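Local coordinates for gingipain R2 Pro-Domain (Porphyromonas gingivalis, PDB 4IEF), which is the pro-domain of the arginine-specific cysteine protease gingipain R2 and probably keeps the enzyme latent until it is cleaved off, at residues G45-P50 and D95-P100. Residues are numbered along the deposited sequence; the frame is centred on the assembly and turned at random.
Sequences GVAQVP and DVLIAP
Gln48 is gripped at both ends of its backbone by the loop 95-100, in a single beta bridge with Ile98 that has the bonding pattern of a parallel pair. Its N-H points at Leu97 O (N to O 2.8 Å), in the plane of that carbonyl. Its own O takes the N-H of Ala99, 2.9 Å from N to O and with an N-H...O angle of 178°; the donor stands above the carbonyl plane. Segment 45-50 is the second strand of a two-stranded antiparallel hairpin with strand 36-42, so the bridge ties that hairpin to the loop following strand 79-93.

Leu97 meets Val46 and Ala47 from its CB to its tip. CB lies 4.0 Å from Val46 O. With CG anti to the backbone N (chi1 175°), CG comes against Ala47 CB at 3.8 Å. CD2 rests on the same Ala47 methyl and on Val46 O, 3.4 Å from that oxygen. Tyr118 touches both Leu97 and Ala47.

Ala47 CB also faces Ala99, 3.6 Å from its CA, and Ala99 CB goes on to pack against Val49 CG2. The carbonyl O of Ile98 is hydrogen-bonded to Tyr122 OH. Farther along, the side chains of Ile98 and Pro50 cross obliquely, with CD1 of Ile98 3.8 Å from CG of Pro50.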
ATOM      1  N   GLY A  45      19.747 -31.239 -16.796  1.00 36.92           N
ATOM      2  CA  GLY A  45      20.249 -31.721 -15.513  1.00 36.47           C
ATOM      3  C   GLY A  45      19.983 -30.746 -14.386  1.00 38.34           C
ATOM      4  O   GLY A  45      19.085 -29.906 -14.489  1.00 37.18           O
ATOM      5  N   VAL A  46      20.761 -30.843 -13.299  1.00 34.20           N
ATOM      6  CA  VAL A  46      20.611 -29.958 -12.138  1.00 33.00           C
ATOM      7  C   VAL A  46      21.174 -28.585 -12.466  1.00 35.03           C
ATOM      8  O   VAL A  46      22.355 -28.457 -12.802  1.00 36.50           O
ATOM      9  CB  VAL A  46      21.249 -30.529 -10.844  1.00 37.48           C
ATOM     10  CG1 VAL A  46      21.131 -29.546  -9.676  1.00 36.38           C
ATOM     11  CG2 VAL A  46      20.608 -31.847 -10.486  1.00 38.01           C
ATOM     12  N   ALA A  47      20.315 -27.571 -12.368  1.00 28.81           N
ATOM     13  CA  ALA A  47      20.652 -26.177 -12.605  1.00 28.34           C
ATOM     14  C   ALA A  47      20.545 -25.396 -11.296  1.00 32.95           C
ATOM     15  O   ALA A  47      19.896 -25.861 -10.357  1.00 32.25           O
ATOM     16  CB  ALA A  47      19.739 -25.591 -13.664  1.00 28.56           C
ATOM     17  N   GLN A  48      21.192 -24.227 -11.224  1.00 30.36           N
ATOM     18  CA  GLN A  48      21.218 -23.419 -10.006  1.00 30.03           C
ATOM     19  C   GLN A  48      20.373 -22.160 -10.111  1.00 33.30           C
ATOM     20  O   GLN A  48      20.475 -21.418 -11.091  1.00 33.51           O
ATOM     21  CB  GLN A  48      22.669 -23.032  -9.643  1.00 31.71           C
ATOM     22  CG  GLN A  48      23.616 -24.216  -9.394  1.00 29.37           C
ATOM     23  CD  GLN A  48      23.168 -25.149  -8.291  1.00 40.33           C
ATOM     24  OE1 GLN A  48      22.722 -24.725  -7.222  1.00 35.24           O
ATOM     25  NE2 GLN A  48      23.279 -26.449  -8.527  1.00 31.56           N
ATOM     26  N   VAL A  49      19.538 -21.923  -9.085  1.00 29.22           N
ATOM     27  CA  VAL A  49      18.724 -20.717  -8.966  1.00 28.38           C
ATOM     28  C   VAL A  49      19.485 -19.792  -7.993  1.00 32.19           C
ATOM     29  O   VAL A  49      19.553 -20.092  -6.798  1.00 31.62           O
ATOM     30  CB  VAL A  49      17.246 -20.961  -8.535  1.00 31.46           C
ATOM     31  CG1 VAL A  49      16.515 -19.641  -8.279  1.00 30.11           C
ATOM     32  CG2 VAL A  49      16.495 -21.787  -9.564  1.00 31.19           C
ATOM     33  N   PRO A  50      20.106 -18.704  -8.486  1.00 29.11           N
ATOM     34  CA  PRO A  50      20.839 -17.813  -7.574  1.00 29.42           C
ATOM     35  C   PRO A  50      19.901 -16.910  -6.772  1.00 31.41           C
ATOM     36  O   PRO A  50      18.873 -16.477  -7.285  1.00 28.51           O
ATOM     37  CB  PRO A  50      21.733 -16.988  -8.512  1.00 31.13           C
ATOM     38  CG  PRO A  50      21.475 -17.508  -9.908  1.00 35.14           C
ATOM     39  CD  PRO A  50      20.163 -18.209  -9.875  1.00 30.31           C
ATOM     40  N   ASP A  95      31.979 -23.735 -15.060  1.00 43.17           N
ATOM     41  CA  ASP A  95      31.156 -24.931 -15.294  1.00 43.22           C
ATOM     42  C   ASP A  95      29.894 -24.909 -14.408  1.00 44.74           C
ATOM     43  O   ASP A  95      29.557 -25.885 -13.732  1.00 44.77           O
ATOM     44  CB  ASP A  95      31.969 -26.230 -15.112  1.00 46.71           C
ATOM     45  CG  ASP A  95      31.355 -27.450 -15.779  1.00 63.24           C
ATOM     46  OD1 ASP A  95      30.979 -27.353 -16.975  1.00 64.08           O
ATOM     47  OD2 ASP A  95      31.273 -28.507 -15.118  1.00 72.52           O
ATOM     48  N   VAL A  96      29.202 -23.770 -14.431  1.00 39.34           N
ATOM     49  CA  VAL A  96      27.980 -23.543 -13.674  1.00 37.90           C
ATOM     50  C   VAL A  96      26.806 -23.587 -14.636  1.00 38.65           C
ATOM     51  O   VAL A  96      26.859 -22.973 -15.702  1.00 37.59           O
ATOM     52  CB  VAL A  96      28.026 -22.194 -12.893  1.00 42.05           C
ATOM     53  CG1 VAL A  96      26.765 -21.983 -12.061  1.00 41.38           C
ATOM     54  CG2 VAL A  96      29.261 -22.108 -12.009  1.00 42.61           C
ATOM     55  N   LEU A  97      25.754 -24.316 -14.265  1.00 33.41           N
ATOM     56  CA  LEU A  97      24.530 -24.341 -15.051  1.00 32.10           C
ATOM     57  C   LEU A  97      23.500 -23.509 -14.299  1.00 33.24           C
ATOM     58  O   LEU A  97      23.052 -23.916 -13.226  1.00 32.86           O
ATOM     59  CB  LEU A  97      24.040 -25.780 -15.327  1.00 32.37           C
ATOM     60  CG  LEU A  97      22.684 -25.931 -16.043  1.00 35.93           C
ATOM     61  CD1 LEU A  97      22.738 -25.409 -17.475  1.00 36.16           C
ATOM     62  CD2 LEU A  97      22.222 -27.373 -16.032  1.00 36.56           C
ATOM     63  N   ILE A  98      23.204 -22.299 -14.810  1.00 28.71           N
ATOM     64  CA  ILE A  98      22.217 -21.391 -14.219  1.00 27.08           C
ATOM     65  C   ILE A  98      20.857 -21.753 -14.798  1.00 32.09           C
ATOM     66  O   ILE A  98      20.734 -21.923 -16.016  1.00 31.48           O
ATOM     67  CB  ILE A  98      22.581 -19.891 -14.428  1.00 29.45           C
ATOM     68  CG1 ILE A  98      23.884 -19.503 -13.674  1.00 29.72           C
ATOM     69  CG2 ILE A  98      21.415 -18.927 -14.089  1.00 28.40           C
ATOM     70  CD1 ILE A  98      23.867 -19.538 -12.106  1.00 32.80           C
ATOM     71  N   ALA A  99      19.845 -21.888 -13.916  1.00 29.29           N
ATOM     72  CA  ALA A  99      18.473 -22.235 -14.277  1.00 27.80           C
ATOM     73  C   ALA A  99      17.816 -21.156 -15.153  1.00 31.88           C
ATOM     74  O   ALA A  99      18.058 -19.966 -14.934  1.00 29.95           O
ATOM     75  CB  ALA A  99      17.650 -22.455 -13.021  1.00 27.73           C
ATOM     76  N   PRO A 100      16.978 -21.549 -16.144  1.00 29.83           N
ATOM     77  CA  PRO A 100      16.315 -20.541 -16.978  1.00 29.43           C
ATOM     78  C   PRO A 100      15.091 -19.960 -16.271  1.00 32.20           C
ATOM     79  O   PRO A 100      14.440 -20.642 -15.475  1.00 31.59           O
ATOM     80  CB  PRO A 100      15.937 -21.327 -18.233  1.00 31.62           C
ATOM     81  CG  PRO A 100      15.731 -22.714 -17.749  1.00 35.82           C
ATOM     82  CD  PRO A 100      16.571 -22.917 -16.526  1.00 31.50           C
TER